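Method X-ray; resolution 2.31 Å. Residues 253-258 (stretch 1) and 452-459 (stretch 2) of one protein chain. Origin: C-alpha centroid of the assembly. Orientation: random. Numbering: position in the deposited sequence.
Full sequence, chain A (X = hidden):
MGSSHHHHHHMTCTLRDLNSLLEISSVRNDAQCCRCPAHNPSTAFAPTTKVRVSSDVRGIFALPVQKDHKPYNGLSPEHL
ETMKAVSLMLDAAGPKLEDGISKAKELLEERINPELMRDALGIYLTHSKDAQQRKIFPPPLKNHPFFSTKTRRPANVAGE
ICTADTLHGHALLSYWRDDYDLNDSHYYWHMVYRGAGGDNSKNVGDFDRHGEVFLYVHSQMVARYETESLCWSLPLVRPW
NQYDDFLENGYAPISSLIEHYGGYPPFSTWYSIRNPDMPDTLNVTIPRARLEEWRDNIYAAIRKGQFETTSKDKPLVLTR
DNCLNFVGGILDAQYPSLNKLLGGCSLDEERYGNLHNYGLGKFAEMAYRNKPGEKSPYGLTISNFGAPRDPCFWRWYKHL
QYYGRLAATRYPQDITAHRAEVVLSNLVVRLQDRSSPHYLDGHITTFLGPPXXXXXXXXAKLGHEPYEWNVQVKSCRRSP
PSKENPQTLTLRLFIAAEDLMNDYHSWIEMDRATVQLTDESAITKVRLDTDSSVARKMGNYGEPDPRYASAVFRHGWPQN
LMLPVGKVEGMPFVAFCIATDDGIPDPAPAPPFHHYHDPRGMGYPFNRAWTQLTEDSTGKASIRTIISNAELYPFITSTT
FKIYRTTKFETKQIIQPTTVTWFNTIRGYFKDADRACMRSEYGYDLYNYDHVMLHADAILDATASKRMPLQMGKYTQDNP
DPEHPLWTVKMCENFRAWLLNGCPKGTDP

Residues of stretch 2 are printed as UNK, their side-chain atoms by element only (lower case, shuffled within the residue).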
# COMPACT_ATOMS: atom_id res chain seq x y z
N PRO A 253 -3.92 19.97 -11.52
CA PRO A 253 -3.05 19.97 -12.71
C PRO A 253 -1.57 19.96 -12.30
O PRO A 253 -1.29 20.42 -11.19
CB PRO A 253 -3.43 21.27 -13.43
CG PRO A 253 -4.75 21.66 -12.89
CD PRO A 253 -4.80 21.15 -11.48
N ILE A 254 -0.67 19.43 -13.12
CA ILE A 254 0.75 19.44 -12.74
C ILE A 254 1.20 20.86 -12.51
O ILE A 254 0.85 21.77 -13.27
CB ILE A 254 1.71 18.85 -13.77
CG1 ILE A 254 1.02 17.88 -14.69
CG2 ILE A 254 2.90 18.19 -13.07
CD1 ILE A 254 2.00 17.27 -15.59
N SER A 255 2.01 21.02 -11.47
CA SER A 255 2.23 22.32 -10.83
C SER A 255 2.50 23.45 -11.82
O SER A 255 2.08 24.58 -11.61
CB SER A 255 3.37 22.19 -9.84
OG SER A 255 3.36 20.87 -9.31
N SER A 256 3.15 23.14 -12.93
CA SER A 256 3.47 24.17 -13.90
C SER A 256 2.18 24.77 -14.52
O SER A 256 2.16 25.94 -14.89
CB SER A 256 4.40 23.60 -14.98
OG SER A 256 5.39 22.73 -14.41
N LEU A 257 1.11 23.97 -14.58
CA LEU A 257 -0.14 24.37 -15.21
C LEU A 257 -1.12 25.02 -14.24
O LEU A 257 -2.13 25.59 -14.66
CB LEU A 257 -0.84 23.16 -15.85
CG LEU A 257 -0.17 22.43 -17.02
CD1 LEU A 257 -0.98 21.20 -17.38
CD2 LEU A 257 -0.03 23.34 -18.21
N ILE A 258 -0.84 24.91 -12.94
CA ILE A 258 -1.78 25.37 -11.92
C ILE A 258 -1.94 26.89 -11.98
O ILE A 258 -2.95 27.45 -11.53
CB ILE A 258 -1.33 24.93 -10.51
CG1 ILE A 258 -2.49 25.05 -9.51
CG2 ILE A 258 -0.17 25.75 -10.02
CD1 ILE A 258 -3.48 23.93 -9.62
N UNK A 452 9.47 14.68 -19.27
CA UNK A 452 9.97 15.98 -19.64
C UNK A 452 9.08 17.05 -18.99
O UNK A 452 8.01 17.38 -19.50
c UNK A 452 10.01 16.13 -21.15
N UNK A 453 9.53 17.58 -17.85
CA UNK A 453 8.72 18.49 -17.03
C UNK A 453 8.37 19.78 -17.76
O UNK A 453 7.29 20.34 -17.56
c UNK A 453 8.55 19.71 -14.85
c UNK A 453 9.76 17.56 -14.97
c UNK A 453 9.42 18.83 -15.71
N UNK A 454 9.29 20.26 -18.59
CA UNK A 454 9.05 21.46 -19.40
C UNK A 454 7.95 21.24 -20.45
O UNK A 454 7.34 22.20 -20.91
c UNK A 454 10.34 21.92 -20.09
c UNK A 454 10.98 20.82 -20.91
o UNK A 454 11.16 19.70 -20.44
n UNK A 454 11.31 21.13 -22.16
N UNK A 455 7.71 19.98 -20.84
CA UNK A 455 6.60 19.63 -21.71
C UNK A 455 5.36 19.16 -20.92
O UNK A 455 4.53 18.40 -21.45
c UNK A 455 9.22 19.15 -23.72
c UNK A 455 9.41 19.83 -26.02
c UNK A 455 7.26 19.26 -25.09
c UNK A 455 7.00 18.52 -22.69
c UNK A 455 7.85 18.99 -23.85
c UNK A 455 8.04 19.68 -26.17
c UNK A 455 10.00 19.57 -24.81
N UNK A 456 5.25 19.60 -19.67
CA UNK A 456 4.09 19.33 -18.81
C UNK A 456 3.78 17.85 -18.56
O UNK A 456 2.63 17.47 -18.43
c UNK A 456 4.59 23.61 -18.55
c UNK A 456 2.99 21.52 -19.54
c UNK A 456 2.84 20.01 -19.39
s UNK A 456 3.51 22.30 -17.99
N UNK A 457 4.82 17.02 -18.46
CA UNK A 457 4.64 15.60 -18.17
C UNK A 457 4.91 15.30 -16.70
O UNK A 457 5.55 16.09 -16.01
c UNK A 457 5.54 14.75 -19.07
c UNK A 457 6.14 14.02 -21.41
c UNK A 457 5.28 14.93 -20.55
o UNK A 457 7.33 13.81 -21.09
o UNK A 457 5.63 13.51 -22.42
N UNK A 458 4.42 14.17 -16.22
CA UNK A 458 4.65 13.82 -14.82
C UNK A 458 4.94 12.34 -14.65
O UNK A 458 4.47 11.52 -15.44
c UNK A 458 3.45 14.22 -13.96
o UNK A 458 2.25 13.68 -14.47
N UNK A 459 5.74 12.03 -13.62
CA UNK A 459 5.98 10.67 -13.12
C UNK A 459 6.84 9.79 -14.03
O UNK A 459 7.71 9.08 -13.54
c UNK A 459 2.28 10.15 -9.69
c UNK A 459 3.02 9.55 -10.90
n UNK A 459 1.40 11.31 -10.06
c UNK A 459 4.64 9.98 -12.81
c UNK A 459 3.88 10.60 -11.63

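Position 452 carries a single side-chain carbon; its CB stays 9.8 Å from Ile254 CD1, the nearest atom of stretch 1. One carbon and no more is alanine; what Ala452 gives the loop is its backbone, whose O accepts a bond from the N of position 455 at 2.9 Å.

Position 453 has three side-chain carbons, one carrying the other two. One of the two end carbons lies 4.4 Å from Ser256 OG, a loose contact, and the CA-to-CB bond points sideways. Branching directly at CB with no heteroatom means valine, Val453.

At position 454 two carbons lead to a fork of one oxygen and one nitrogen. Its CA-to-CB bond points away from stretch 1 and the side chain makes no contact with it. The fork is the amide of asparagine, and both ends of the Asn454 amide are hydrogen-bonded elsewhere in the structure.

Position 455 shows one carbon followed by a six-carbon ring without an oxygen, and the side chain touches nothing on stretch 1. This is phenylalanine, Phe455.

Position 456 is an unbranched chain of two carbons, a sulfur and a last carbon. The sulfur lies 3.4 Å from Ser256 CB and 3.7 Å from Leu257 CD2. A thioether in this place is methionine, and Met456 gives up 89 Å², the largest share on either stretch. Its phi/psi of 59/35 is a left-handed turn, and its N bonds to Val453 O at 3.0 Å.

Position 457 has three carbons, the third carrying two oxygens, and the CA-to-CB bond points away from stretch 1. A carboxylate at this length is glutamate; Glu457 folds back on its own loop, where OE1 accepts from Ala452 N at 2.9 Å.

Position 458 holds one carbon and one oxygen, and the carbon sits 3.7 Å from Ile254 CD1. This is serine; Ser458 points its CB toward stretch 1, while OG is hydrogen-bonded elsewhere.

Position 459 runs four carbons in a row to a nitrogen, and the side chain touches nothing on stretch 1. This is lysine, Lys459.

No hydrogen bond crosses the contact, so it rests on packing. Each stretch holds its own shape: Leu257 N bonds to Ile254 O at 2.6 Å in one turn, while the Ala452 and Val453 carbonyls organise the other. Ile254 then reaches across the opposing backbone, its CD1 only 2.9 Å from Met456 O, very tight for a carbon and an oxygen. The methionine sulfur in turn meets Ser256 and Leu257. The rule to read here is economical: let polar groups brace each loop or bond elsewhere, and let Ile254, Leu257 and Met456, with the carbons of two serines and the backbone at 456 and 457, make the 292 Å² joint.

Stretch 2, residues 452-459: AVNFMESK
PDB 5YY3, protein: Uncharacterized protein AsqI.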